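PDB 5ITG: sorbitol dehydrogenase from Gluconobacter oxydans, which probably oxidises D-sorbitol to L-sorbose, passing hydride from the alcohol carbon to a nicotinamide cofactor, most likely NADP. Local coordinates for residues A42-V45 against E46-L49; S68-K71 against A72-F75; P108-P111 against E112-L115; Y292-R296 against M297-G301; D355-I358 against S359-N363. All blocks are in the same frame, centred on the assembly; numbering follows the deposited sequence.

Contact 1 (A42-V45 against E46-L49); sequences AFYV and EQIL
Two backbone N-H groups converge on Val45 O where helix 41-46 of the Rossmann domain runs into the following loop. Ile48 N bonds to Val45 O at 3.0 Å, with a fairly straight N-H...O angle of 162° although the donor stands above the carbonyl plane. Leu49 N adds a weak second bond. One turn earlier the helical pattern is intact, Glu46 N reaching Ala42 O at 3.0 Å, whereas Gln47 N turns back to the nearer Tyr44 O.

The side chain of Gln47 illustrates how an amide can serve two purposes at such a turn. With CG anti to the carbonyl carbon (chi1 -58°) and the rest of the chain extended, NE2 is carried back along the helix and donates to Phe43 O at 3.0 Å. That acceptor lies almost in the amide plane. The same nitrogen sits over one face of the Phe43 ring, displaced to the rim, and approaches CE2 of Phe43 to 3.0 Å, a tight fit. Replacing Gln47 by an alanine would probably leave Phe43 O without this donor and open a gap beside the ring where NE2 now packs. Arg230 makes a cation-pi contact with the same ring, and His261 meets it edge-to-face. The carboxylate of Glu46 leads off to Tyr19 OH and Gly99 N, joining the turn to strand 93-106.

Beyond the polar bonds the packing is aliphatic: Val45 CG1 rests 3.8 Å from Leu49 CD1 and 4.1 Å from Ile48 CD1.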
loop_
_atom_site.group_PDB
_atom_site.type_symbol
_atom_site.label_atom_id
_atom_site.label_comp_id
_atom_site.label_asym_id
_atom_site.label_seq_id
_atom_site.Cartn_x
_atom_site.Cartn_y
_atom_site.Cartn_z
ATOM N N ALA A 42 13.511 -0.713 -0.499
ATOM C CA ALA A 42 14.842 -1.127 -0.931
ATOM C C ALA A 42 15.229 -0.405 -2.217
ATOM O O ALA A 42 16.403 -0.097 -2.448
ATOM C CB ALA A 42 14.878 -2.644 -1.144
ATOM N N PHE A 43 14.226 -0.136 -3.046
ATOM C CA PHE A 43 14.404 0.547 -4.331
ATOM C C PHE A 43 14.922 1.969 -4.156
ATOM O O PHE A 43 15.862 2.383 -4.845
ATOM C CB PHE A 43 13.064 0.573 -5.080
ATOM C CG PHE A 43 13.118 1.256 -6.415
ATOM C CD1 PHE A 43 13.689 0.621 -7.515
ATOM C CD2 PHE A 43 12.574 2.525 -6.580
ATOM C CE1 PHE A 43 13.715 1.239 -8.768
ATOM C CE2 PHE A 43 12.593 3.155 -7.825
ATOM C CZ PHE A 43 13.165 2.509 -8.924
ATOM N N TYR A 44 14.312 2.724 -3.246
ATOM C CA TYR A 44 14.746 4.102 -3.006
ATOM C C TYR A 44 16.129 4.156 -2.359
ATOM O O TYR A 44 16.965 4.988 -2.728
ATOM C CB TYR A 44 13.729 4.842 -2.127
ATOM C CG TYR A 44 12.465 5.237 -2.863
ATOM C CD1 TYR A 44 12.445 6.346 -3.713
ATOM C CD2 TYR A 44 11.291 4.493 -2.720
ATOM C CE1 TYR A 44 11.283 6.709 -4.404
ATOM C CE2 TYR A 44 10.124 4.843 -3.407
ATOM C CZ TYR A 44 10.126 5.949 -4.245
ATOM O OH TYR A 44 8.976 6.284 -4.925
ATOM N N VAL A 45 16.376 3.266 -1.402
ATOM C CA VAL A 45 17.668 3.238 -0.736
ATOM C C VAL A 45 18.774 2.925 -1.742
ATOM O O VAL A 45 19.864 3.509 -1.691
ATOM C CB VAL A 45 17.674 2.195 0.406
ATOM C CG1 VAL A 45 19.092 1.987 0.927
ATOM C CG2 VAL A 45 16.768 2.680 1.537
ATOM N N GLU A 46 18.482 2.015 -2.664
ATOM C CA GLU A 46 19.434 1.612 -3.693
ATOM C C GLU A 46 19.956 2.822 -4.471
ATOM O O GLU A 46 21.100 2.830 -4.929
ATOM C CB GLU A 46 18.761 0.640 -4.669
ATOM C CG GLU A 46 19.667 0.118 -5.773
ATOM C CD GLU A 46 20.493 -1.071 -5.329
ATOM O OE1 GLU A 46 20.744 -1.198 -4.113
ATOM O OE2 GLU A 46 20.899 -1.874 -6.195
ATOM N N GLN A 47 19.114 3.844 -4.602
ATOM C CA GLN A 47 19.467 5.047 -5.349
ATOM C C GLN A 47 20.211 6.133 -4.576
ATOM O O GLN A 47 20.613 7.134 -5.160
ATOM C CB GLN A 47 18.208 5.642 -5.974
ATOM C CG GLN A 47 17.484 4.681 -6.902
ATOM C CD GLN A 47 16.106 5.182 -7.281
ATOM O OE1 GLN A 47 15.970 6.195 -7.970
ATOM N NE2 GLN A 47 15.071 4.478 -6.821
ATOM N N ILE A 48 20.389 5.956 -3.272
ATOM C CA ILE A 48 21.120 6.947 -2.486
ATOM C C ILE A 48 22.350 6.330 -1.827
ATOM O O ILE A 48 23.102 7.012 -1.134
ATOM C CB ILE A 48 20.220 7.592 -1.397
ATOM C CG1 ILE A 48 19.544 6.514 -0.547
ATOM C CG2 ILE A 48 19.173 8.486 -2.049
ATOM C CD1 ILE A 48 20.479 5.792 0.407
ATOM N N LEU A 49 22.555 5.036 -2.056
ATOM C CA LEU A 49 23.685 4.321 -1.475
ATOM C C LEU A 49 25.018 4.806 -2.053
ATOM O O LEU A 49 26.071 4.661 -1.428
ATOM C CB LEU A 49 23.514 2.821 -1.717
ATOM C CG LEU A 49 23.592 1.893 -0.500
ATOM C CD1 LEU A 49 22.837 2.487 0.678
ATOM C CD2 LEU A 49 23.015 0.536 -0.873
#

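Contact 2 (S68-K71 against A72-F75); sequences SKKK and AEEF
Lys71 and Phe75 form the close-packed side of helix 66-77 in the Rossmann domain, while Lys70 and Glu74 pair on its more open side; these are the two sides of an amphipathic helix, followed over two of its turns. On the packed side the lysine chain is fully extended and lies alongside the phenylalanine, both pointing the same way. Lys71 CG meets the ring at its edge, in plane, and further out Lys71 CE comes within 3.6 Å of Phe75 CE2. The aliphatic part of the lysine is thus used as a hydrocarbon, while its NZ travels on to Val33 O. Tyr104 of strand 93-106 stacks on the Phe75 ring, and Ala72, buried beside it, also touches that strand. Regular helical bonds hold the frame, among them Ala72 N to Ser68 O at 2.9 Å and an angle of 169°.

On the neighbouring, more open side the grip is looser and electrostatic. Lys70 NZ makes a salt bridge to Glu74 OE2 at 3.0 Å, an i to i+4 pair. Bends at chi2 (67°) and chi4 (63°) fold the lysine over so that its ammonium turns forward to the carboxylate. An alanine in place of Glu74 would probably leave the Lys70 ammonium without its mate and its tail free to swing. Glu74 also touches Asp252 and Leu253, so its chain is not wholly in solvent. Glu73 takes a smaller share: its chain crosses Lys70 at about a right angle, with OE1 of Glu73 4.1 Å from Lys70 CD but 5.8 Å from Lys70 NZ.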
loop_
_atom_site.group_PDB
_atom_site.type_symbol
_atom_site.label_atom_id
_atom_site.label_comp_id
_atom_site.label_asym_id
_atom_site.label_seq_id
_atom_site.Cartn_x
_atom_site.Cartn_y
_atom_site.Cartn_z
ATOM N N SER A 68 10.121 -20.529 5.652
ATOM C CA SER A 68 10.883 -19.326 5.964
ATOM C C SER A 68 12.375 -19.611 5.832
ATOM O O SER A 68 13.126 -18.811 5.268
ATOM C CB SER A 68 10.570 -18.850 7.384
ATOM O OG SER A 68 9.194 -18.551 7.525
ATOM N N LYS A 69 12.791 -20.765 6.349
ATOM C CA LYS A 69 14.191 -21.169 6.300
ATOM C C LYS A 69 14.663 -21.313 4.861
ATOM O O LYS A 69 15.784 -20.934 4.530
ATOM C CB LYS A 69 14.382 -22.487 7.051
ATOM C CG LYS A 69 13.894 -22.439 8.487
ATOM C CD LYS A 69 14.051 -23.784 9.165
ATOM C CE LYS A 69 13.451 -23.769 10.561
ATOM N NZ LYS A 69 13.569 -25.098 11.222
ATOM N N LYS A 70 13.800 -21.860 4.010
ATOM C CA LYS A 70 14.121 -22.047 2.596
ATOM C C LYS A 70 14.374 -20.682 1.952
ATOM O O LYS A 70 15.376 -20.475 1.265
ATOM C CB LYS A 70 12.958 -22.752 1.889
ATOM C CG LYS A 70 13.223 -23.130 0.439
ATOM C CD LYS A 70 14.299 -24.202 0.333
ATOM C CE LYS A 70 14.496 -24.650 -1.109
ATOM N NZ LYS A 70 14.981 -23.546 -1.983
ATOM N N LYS A 71 13.453 -19.754 2.186
ATOM C CA LYS A 71 13.557 -18.401 1.654
ATOM C C LYS A 71 14.871 -17.760 2.092
ATOM O O LYS A 71 15.617 -17.218 1.275
ATOM C CB LYS A 71 12.375 -17.567 2.155
ATOM C CG LYS A 71 12.374 -16.111 1.704
ATOM C CD LYS A 71 11.222 -15.346 2.359
ATOM C CE LYS A 71 11.255 -13.864 2.005
ATOM N NZ LYS A 71 10.158 -13.123 2.685
ATOM N N ALA A 72 15.148 -17.825 3.391
ATOM C CA ALA A 72 16.368 -17.252 3.943
ATOM C C ALA A 72 17.606 -17.876 3.305
ATOM O O ALA A 72 18.604 -17.195 3.076
ATOM C CB ALA A 72 16.402 -17.454 5.456
ATOM N N GLU A 73 17.537 -19.172 3.019
ATOM C CA GLU A 73 18.660 -19.874 2.407
ATOM C C GLU A 73 18.863 -19.412 0.973
ATOM O O GLU A 73 19.992 -19.223 0.528
ATOM C CB GLU A 73 18.425 -21.386 2.440
ATOM C CG GLU A 73 18.370 -21.957 3.845
ATOM C CD GLU A 73 18.054 -23.441 3.870
ATOM O OE1 GLU A 73 16.952 -23.832 3.421
ATOM O OE2 GLU A 73 18.910 -24.216 4.344
ATOM N N GLU A 74 17.763 -19.221 0.250
ATOM C CA GLU A 74 17.845 -18.779 -1.135
ATOM C C GLU A 74 18.430 -17.375 -1.232
ATOM O O GLU A 74 19.161 -17.064 -2.175
ATOM C CB GLU A 74 16.464 -18.825 -1.783
ATOM C CG GLU A 74 15.868 -20.217 -1.838
ATOM C CD GLU A 74 14.629 -20.286 -2.704
ATOM O OE1 GLU A 74 13.668 -19.540 -2.432
ATOM O OE2 GLU A 74 14.617 -21.089 -3.658
ATOM N N PHE A 75 18.105 -16.528 -0.257
ATOM C CA PHE A 75 18.623 -15.160 -0.219
ATOM C C PHE A 75 20.131 -15.198 0.016
ATOM O O PHE A 75 20.906 -14.634 -0.756
ATOM C CB PHE A 75 17.949 -14.362 0.906
ATOM C CG PHE A 75 16.749 -13.565 0.460
ATOM C CD1 PHE A 75 16.911 -12.382 -0.263
ATOM C CD2 PHE A 75 15.458 -13.997 0.753
ATOM C CE1 PHE A 75 15.802 -11.642 -0.686
ATOM C CE2 PHE A 75 14.341 -13.264 0.332
ATOM C CZ PHE A 75 14.517 -12.085 -0.389
#

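Contact 3 (P108-P111 against E112-L115); sequences PADP and EAVL
An aspartate N-cap starts helix 111-119, with Asp110 reaching over the first turn towards Glu112 and Ala113. Its OD1 accepts from Glu112 N at 3.2 Å; the N-H...O angle of 123° makes this a weak capping bond. The carboxylate gets there because CG is anti to the backbone N (chi1 -178°), which sets it beside its own carbonyl and over the start of the helix. The other oxygen, OD2, lies 3.3 Å from Ala113 CB, in contact with a methyl group.

Pro111 follows the cap and is well suited to the place, since proline has no N-H to donate and the first helical position has no helical carbonyl four residues back to receive one. The main chain shares the load: Ala113 N bonds weakly to Asp110 O at 3.0 Å, and the first well-aligned helical bond runs from Leu115 N to Pro111 O at 3.2 Å, in the carbonyl plane. Val114 N makes a weak second approach to Pro111 O.

A negative carboxylate at this helix end would probably be favoured by the peptide N-H groups of the helix start, although the like-charged Glu112 OE1 is only 5.0 Å from Asp110 OD1. On the buried side, Pro111 and Val114 pack on Tyr167, and Leu115 on Glu170 and Arg174, all of helix 164-177. Such an Asp-Pro start is a familiar N-cap, used here for the helix of the beta-alpha-beta crossover from strand 93-106 to strand 125-128.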
loop_
_atom_site.group_PDB
_atom_site.type_symbol
_atom_site.label_atom_id
_atom_site.label_comp_id
_atom_site.label_asym_id
_atom_site.label_seq_id
_atom_site.Cartn_x
_atom_site.Cartn_y
_atom_site.Cartn_z
ATOM N N PRO A 108 13.835 -16.312 14.636
ATOM C CA PRO A 108 13.789 -17.526 15.456
ATOM C C PRO A 108 15.108 -18.297 15.536
ATOM O O PRO A 108 15.428 -18.866 16.577
ATOM C CB PRO A 108 12.667 -18.334 14.808
ATOM C CG PRO A 108 11.728 -17.261 14.329
ATOM C CD PRO A 108 12.693 -16.267 13.705
ATOM N N ALA A 109 15.871 -18.306 14.445
ATOM C CA ALA A 109 17.149 -19.014 14.404
ATOM C C ALA A 109 18.122 -18.529 15.477
ATOM O O ALA A 109 18.882 -19.321 16.034
ATOM C CB ALA A 109 17.782 -18.875 13.027
ATOM N N ASP A 110 18.105 -17.229 15.764
ATOM C CA ASP A 110 18.981 -16.664 16.790
ATOM C C ASP A 110 18.512 -15.272 17.205
ATOM O O ASP A 110 18.917 -14.265 16.627
ATOM C CB ASP A 110 20.432 -16.601 16.291
ATOM C CG ASP A 110 21.393 -16.066 17.347
ATOM O OD1 ASP A 110 20.973 -15.910 18.513
ATOM O OD2 ASP A 110 22.572 -15.808 17.017
ATOM N N PRO A 111 17.639 -15.203 18.218
ATOM C CA PRO A 111 17.126 -13.914 18.693
ATOM C C PRO A 111 18.214 -12.898 19.032
ATOM O O PRO A 111 18.056 -11.712 18.752
ATOM C CB PRO A 111 16.286 -14.310 19.904
ATOM C CG PRO A 111 15.730 -15.644 19.476
ATOM C CD PRO A 111 16.956 -16.320 18.896
ATOM N N GLU A 112 19.317 -13.354 19.626
ATOM C CA GLU A 112 20.402 -12.439 19.985
ATOM C C GLU A 112 21.007 -11.766 18.756
ATOM O O GLU A 112 21.376 -10.593 18.809
ATOM C CB GLU A 112 21.519 -13.161 20.751
ATOM C CG GLU A 112 22.592 -12.195 21.277
ATOM C CD GLU A 112 23.856 -12.887 21.780
ATOM O OE1 GLU A 112 24.597 -13.468 20.954
ATOM O OE2 GLU A 112 24.110 -12.846 23.005
ATOM N N ALA A 113 21.107 -12.514 17.659
ATOM C CA ALA A 113 21.666 -12.000 16.409
ATOM C C ALA A 113 20.888 -10.783 15.906
ATOM O O ALA A 113 21.474 -9.829 15.385
ATOM C CB ALA A 113 21.654 -13.090 15.350
ATOM N N VAL A 114 19.568 -10.829 16.055
ATOM C CA VAL A 114 18.716 -9.728 15.624
ATOM C C VAL A 114 18.915 -8.536 16.546
ATOM O O VAL A 114 19.022 -7.397 16.090
ATOM C CB VAL A 114 17.220 -10.128 15.646
ATOM C CG1 VAL A 114 16.348 -8.898 15.395
ATOM C CG2 VAL A 114 16.951 -11.180 14.587
ATOM N N LEU A 115 18.964 -8.810 17.849
ATOM C CA LEU A 115 19.144 -7.761 18.845
ATOM C C LEU A 115 20.480 -7.043 18.706
ATOM O O LEU A 115 20.565 -5.845 18.970
ATOM C CB LEU A 115 19.003 -8.338 20.256
ATOM C CG LEU A 115 17.567 -8.581 20.738
ATOM C CD1 LEU A 115 17.596 -9.270 22.095
ATOM C CD2 LEU A 115 16.818 -7.255 20.831
#

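Contact 4 (Y292-R296 against M297-G301); sequences YVKIR and MLNAG
Lys294 O receives two backbone donors, from Leu298 and Asn299, and so marks a wider pi-type turn within the long helix 288-312 of the C-terminal domain. Among the hydrogen bonds, the i to i+5 pattern stands out: Asn299 N reaches Lys294 O at 3.0 Å, nearly straight at 170°, while the i+4 bond from Leu298 N to the same oxygen is weak. Ala300 N likewise skips a residue, bonding to Ile295 O at 3.0 Å. Ordinary spacing precedes the widening, where Met297 N meets Val293 O at 2.9 Å.

Apolar packing follows the helix surface. Val293 and Met297, the latter present as selenomethionine, lie side by side, with SE of Met297 4.2 Å from Val293 CG1. Lys294 and Leu298 are arranged alike, and CG of Lys294 comes to 4.0 Å from Leu298 CD2. Leu298 itself faces Tyr353 and Val357 of helix 350-361.

The charged ends leave the segment. With Lys294 extended throughout, its NZ donates to Val228 O. Arg296, bent at chi3 (56°), bonds through NH1 to Thr341 O and through NH2 to Thr388 OG1.

Last comes an amide against the backbone. The Asn299 side chain turns back over the preceding turn and crosses Ile295 at a slant, ND2 of Asn299 standing 3.3 Å from Ile295 CA and 3.8 Å from Ile295 CG1.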
loop_
_atom_site.group_PDB
_atom_site.type_symbol
_atom_site.label_atom_id
_atom_site.label_comp_id
_atom_site.label_asym_id
_atom_site.label_seq_id
_atom_site.Cartn_x
_atom_site.Cartn_y
_atom_site.Cartn_z
ATOM N N TYR A 292 -5.000 11.951 1.135
ATOM C CA TYR A 292 -6.296 12.232 0.552
ATOM C C TYR A 292 -6.270 12.385 -0.957
ATOM O O TYR A 292 -7.273 12.132 -1.609
ATOM C CB TYR A 292 -6.953 13.439 1.238
ATOM C CG TYR A 292 -7.564 13.014 2.561
ATOM C CD1 TYR A 292 -8.498 11.977 2.603
ATOM C CD2 TYR A 292 -7.145 13.572 3.770
ATOM C CE1 TYR A 292 -8.994 11.490 3.814
ATOM C CE2 TYR A 292 -7.638 13.090 4.996
ATOM C CZ TYR A 292 -8.559 12.042 5.003
ATOM O OH TYR A 292 -9.020 11.525 6.194
ATOM N N VAL A 293 -5.134 12.789 -1.519
ATOM C CA VAL A 293 -5.036 12.878 -2.975
ATOM C C VAL A 293 -5.154 11.439 -3.499
ATOM O O VAL A 293 -5.902 11.156 -4.439
ATOM C CB VAL A 293 -3.675 13.436 -3.436
ATOM C CG1 VAL A 293 -3.528 13.245 -4.959
ATOM C CG2 VAL A 293 -3.573 14.919 -3.082
ATOM N N LYS A 294 -4.416 10.527 -2.875
ATOM C CA LYS A 294 -4.441 9.125 -3.284
ATOM C C LYS A 294 -5.832 8.528 -3.094
ATOM O O LYS A 294 -6.366 7.851 -3.984
ATOM C CB LYS A 294 -3.420 8.333 -2.479
ATOM C CG LYS A 294 -3.216 6.911 -2.974
ATOM C CD LYS A 294 -2.216 6.191 -2.093
ATOM C CE LYS A 294 -2.239 4.705 -2.339
ATOM N NZ LYS A 294 -1.498 3.978 -1.268
ATOM N N ILE A 295 -6.424 8.786 -1.935
ATOM C CA ILE A 295 -7.757 8.273 -1.635
ATOM C C ILE A 295 -8.842 8.814 -2.574
ATOM O O ILE A 295 -9.628 8.051 -3.151
ATOM C CB ILE A 295 -8.158 8.620 -0.178
ATOM C CG1 ILE A 295 -7.323 7.789 0.802
ATOM C CG2 ILE A 295 -9.651 8.369 0.047
ATOM C CD1 ILE A 295 -7.486 8.235 2.239
ATOM N N ARG A 296 -8.865 10.134 -2.749
ATOM C CA ARG A 296 -9.913 10.755 -3.546
ATOM C C ARG A 296 -9.741 10.805 -5.058
ATOM O O ARG A 296 -10.701 11.122 -5.777
ATOM C CB ARG A 296 -10.195 12.159 -2.998
ATOM C CG ARG A 296 -10.667 12.144 -1.530
ATOM C CD ARG A 296 -10.963 13.551 -1.032
ATOM N NE ARG A 296 -11.948 14.191 -1.888
ATOM C CZ ARG A 296 -12.084 15.509 -2.031
ATOM N NH1 ARG A 296 -11.291 16.351 -1.366
ATOM N NH2 ARG A 296 -13.004 15.987 -2.858
HETATM N N MSE A 297 -8.539 10.507 -5.542
HETATM C CA MSE A 297 -8.291 10.479 -6.983
HETATM C C MSE A 297 -7.955 9.065 -7.478
HETATM O O MSE A 297 -8.611 8.572 -8.386
HETATM C CB MSE A 297 -7.175 11.456 -7.360
HETATM C CG MSE A 297 -7.597 12.922 -7.252
HETATM SE SE MSE A 297 -6.264 14.105 -7.965
HETATM C CE MSE A 297 -6.547 13.712 -9.848
ATOM N N LEU A 298 -6.958 8.407 -6.881
ATOM C CA LEU A 298 -6.591 7.060 -7.327
ATOM C C LEU A 298 -7.625 6.008 -6.925
ATOM O O LEU A 298 -8.175 5.310 -7.782
ATOM C CB LEU A 298 -5.214 6.648 -6.785
ATOM C CG LEU A 298 -4.748 5.240 -7.205
ATOM C CD1 LEU A 298 -4.364 5.246 -8.663
ATOM C CD2 LEU A 298 -3.565 4.798 -6.361
ATOM N N ASN A 299 -7.893 5.899 -5.624
ATOM C CA ASN A 299 -8.855 4.919 -5.122
ATOM C C ASN A 299 -10.276 5.221 -5.601
ATOM O O ASN A 299 -10.995 4.326 -6.057
ATOM C CB ASN A 299 -8.806 4.870 -3.583
ATOM C CG ASN A 299 -7.418 4.544 -3.050
ATOM O OD1 ASN A 299 -6.644 3.818 -3.684
ATOM N ND2 ASN A 299 -7.103 5.062 -1.873
ATOM N N ALA A 300 -10.679 6.485 -5.489
ATOM C CA ALA A 300 -11.998 6.914 -5.932
ATOM C C ALA A 300 -12.140 6.675 -7.434
ATOM O O ALA A 300 -13.202 6.264 -7.908
ATOM C CB ALA A 300 -12.199 8.411 -5.631
ATOM N N GLY A 301 -11.071 6.963 -8.172
ATOM C CA GLY A 301 -11.099 6.780 -9.619
ATOM C C GLY A 301 -11.187 5.315 -9.998
ATOM O O GLY A 301 -11.828 4.952 -10.985
#

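Contact 5 (D355-I358 against S359-N363); sequences DSVI and SRFSN
Ser359 N continues the regular bonding of helix 350-361, in the C-terminal domain, by donating to Asp355 O at 3.0 Å; from here the chain runs through the last turn and out of the helix.

Arg360 comes next, its N bonded to Ser356 O at 2.9 Å. A chi1 of -67°, with CG anti to the carbonyl carbon, lays CG against Ser356 O before the bend at chi3 carries the guanidinium away from this turn. A water bridges the two side chains, accepting from Arg360 NH1 at 2.8 Å and donating to Ser356 OG at 3.0 Å. It lies in the guanidinium plane, at the edge. Stronger partners wait beyond: Glu258 and Asp229 form salt bridges with NH2 and NH1, probably fixing the rotation of the guanidinium, while Ser356 OG also bonds to Tyr353 O.

Phe361 N closes its turn on Val357 O, and that same oxygen lies over one face of the Phe361 ring, towards the rim. Alongside it, Val357 CG1 packs snugly at 3.4 Å from Phe361 CE2. His302 of helix 288-312 stacks with the ring.

At Ser362 regular bonding weakens: its N reaches Ile358 O at 3.3 Å with an angle of only 133°. Ser362 OG also folds back to Ser359 O, though at 2.5 Å the modelled distance is suspiciously short and its detail doubtful. Asn363, in the loop beyond the helix, sends its side chain to Thr87 O by ND2, while its backbone N donates to Arg360 O at 3.0 Å.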
loop_
_atom_site.group_PDB
_atom_site.type_symbol
_atom_site.label_atom_id
_atom_site.label_comp_id
_atom_site.label_asym_id
_atom_site.label_seq_id
_atom_site.Cartn_x
_atom_site.Cartn_y
_atom_site.Cartn_z
ATOM N N ASP A 355 -3.190 12.321 -14.622
ATOM C CA ASP A 355 -2.571 11.651 -15.754
ATOM C C ASP A 355 -1.936 10.328 -15.342
ATOM O O ASP A 355 -2.045 9.339 -16.067
ATOM C CB ASP A 355 -1.524 12.553 -16.414
ATOM C CG ASP A 355 -2.147 13.758 -17.098
ATOM O OD1 ASP A 355 -3.344 13.681 -17.455
ATOM O OD2 ASP A 355 -1.443 14.773 -17.291
ATOM N N SER A 356 -1.285 10.300 -14.183
ATOM C CA SER A 356 -0.652 9.065 -13.721
ATOM C C SER A 356 -1.691 8.000 -13.372
ATOM O O SER A 356 -1.475 6.813 -13.612
ATOM C CB SER A 356 0.242 9.325 -12.502
ATOM O OG SER A 356 -0.520 9.695 -11.362
ATOM N N VAL A 357 -2.815 8.415 -12.798
ATOM C CA VAL A 357 -3.855 7.452 -12.449
ATOM C C VAL A 357 -4.312 6.746 -13.718
ATOM O O VAL A 357 -4.370 5.518 -13.769
ATOM C CB VAL A 357 -5.051 8.150 -11.753
ATOM C CG1 VAL A 357 -6.292 7.256 -11.793
ATOM C CG2 VAL A 357 -4.670 8.465 -10.294
ATOM N N ILE A 358 -4.602 7.530 -14.750
ATOM C CA ILE A 358 -5.052 6.988 -16.029
ATOM C C ILE A 358 -4.007 6.048 -16.641
ATOM O O ILE A 358 -4.323 4.931 -17.045
ATOM C CB ILE A 358 -5.345 8.127 -17.025
ATOM C CG1 ILE A 358 -6.423 9.052 -16.455
ATOM C CG2 ILE A 358 -5.763 7.553 -18.376
ATOM C CD1 ILE A 358 -7.705 8.351 -16.119
ATOM N N SER A 359 -2.762 6.506 -16.698
ATOM C CA SER A 359 -1.675 5.712 -17.265
ATOM C C SER A 359 -1.461 4.393 -16.529
ATOM O O SER A 359 -1.261 3.344 -17.149
ATOM C CB SER A 359 -0.377 6.524 -17.248
ATOM O OG SER A 359 0.711 5.736 -17.714
ATOM N N ARG A 360 -1.504 4.443 -15.202
ATOM C CA ARG A 360 -1.306 3.252 -14.397
ATOM C C ARG A 360 -2.387 2.217 -14.638
ATOM O O ARG A 360 -2.091 1.023 -14.749
ATOM C CB ARG A 360 -1.245 3.626 -12.917
ATOM C CG ARG A 360 -0.013 4.450 -12.577
ATOM C CD ARG A 360 -0.013 4.887 -11.126
ATOM N NE ARG A 360 0.134 3.765 -10.200
ATOM C CZ ARG A 360 -0.137 3.845 -8.898
ATOM N NH1 ARG A 360 -0.569 4.990 -8.382
ATOM N NH2 ARG A 360 0.030 2.786 -8.111
ATOM N N PHE A 361 -3.637 2.669 -14.724
ATOM C CA PHE A 361 -4.754 1.761 -14.960
ATOM C C PHE A 361 -4.609 1.085 -16.330
ATOM O O PHE A 361 -5.160 0.010 -16.554
ATOM C CB PHE A 361 -6.100 2.511 -14.897
ATOM C CG PHE A 361 -6.486 2.997 -13.510
ATOM C CD1 PHE A 361 -5.786 2.587 -12.377
ATOM C CD2 PHE A 361 -7.575 3.854 -13.346
ATOM C CE1 PHE A 361 -6.168 3.025 -11.094
ATOM C CE2 PHE A 361 -7.967 4.300 -12.070
ATOM C CZ PHE A 361 -7.262 3.881 -10.945
ATOM N N SER A 362 -3.872 1.716 -17.242
ATOM C CA SER A 362 -3.657 1.146 -18.575
ATOM C C SER A 362 -2.485 0.155 -18.628
ATOM O O SER A 362 -2.218 -0.429 -19.683
ATOM C CB SER A 362 -3.395 2.253 -19.595
ATOM O OG SER A 362 -2.054 2.721 -19.490
ATOM N N ASN A 363 -1.785 -0.035 -17.508
ATOM C CA ASN A 363 -0.643 -0.962 -17.473
ATOM C C ASN A 363 -1.183 -2.388 -17.520
ATOM O O ASN A 363 -1.622 -2.919 -16.505
ATOM C CB ASN A 363 0.181 -0.763 -16.186
ATOM C CG ASN A 363 1.570 -1.393 -16.267
ATOM O OD1 ASN A 363 1.748 -2.463 -16.857
ATOM N ND2 ASN A 363 2.560 -0.734 -15.662
HETATM O O HOH W 1 -1.068 7.523 -9.412
#

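Overall arrangement
From the N terminus the five contacts follow one another in series, each confined to a turn or two. Each joins adjacent segments with no residues between them, so none closes a loop, and none nests in or crosses another. Contact 1 sits where helix 41-46 gives way to the loop before strand 56-61, and contact 2 on the helix after that strand. Contact 3 opens the helix after strand 93-106. These three belong to the Rossmann domain; contacts 2 and 3 lie with centres about 16 Å apart. Contacts 4 and 5 belong to the C-terminal domain and touch directly, Leu298 packing on Arg360 and Phe361. Through Arg360, contact 5 is also tied back to the Rossmann domain.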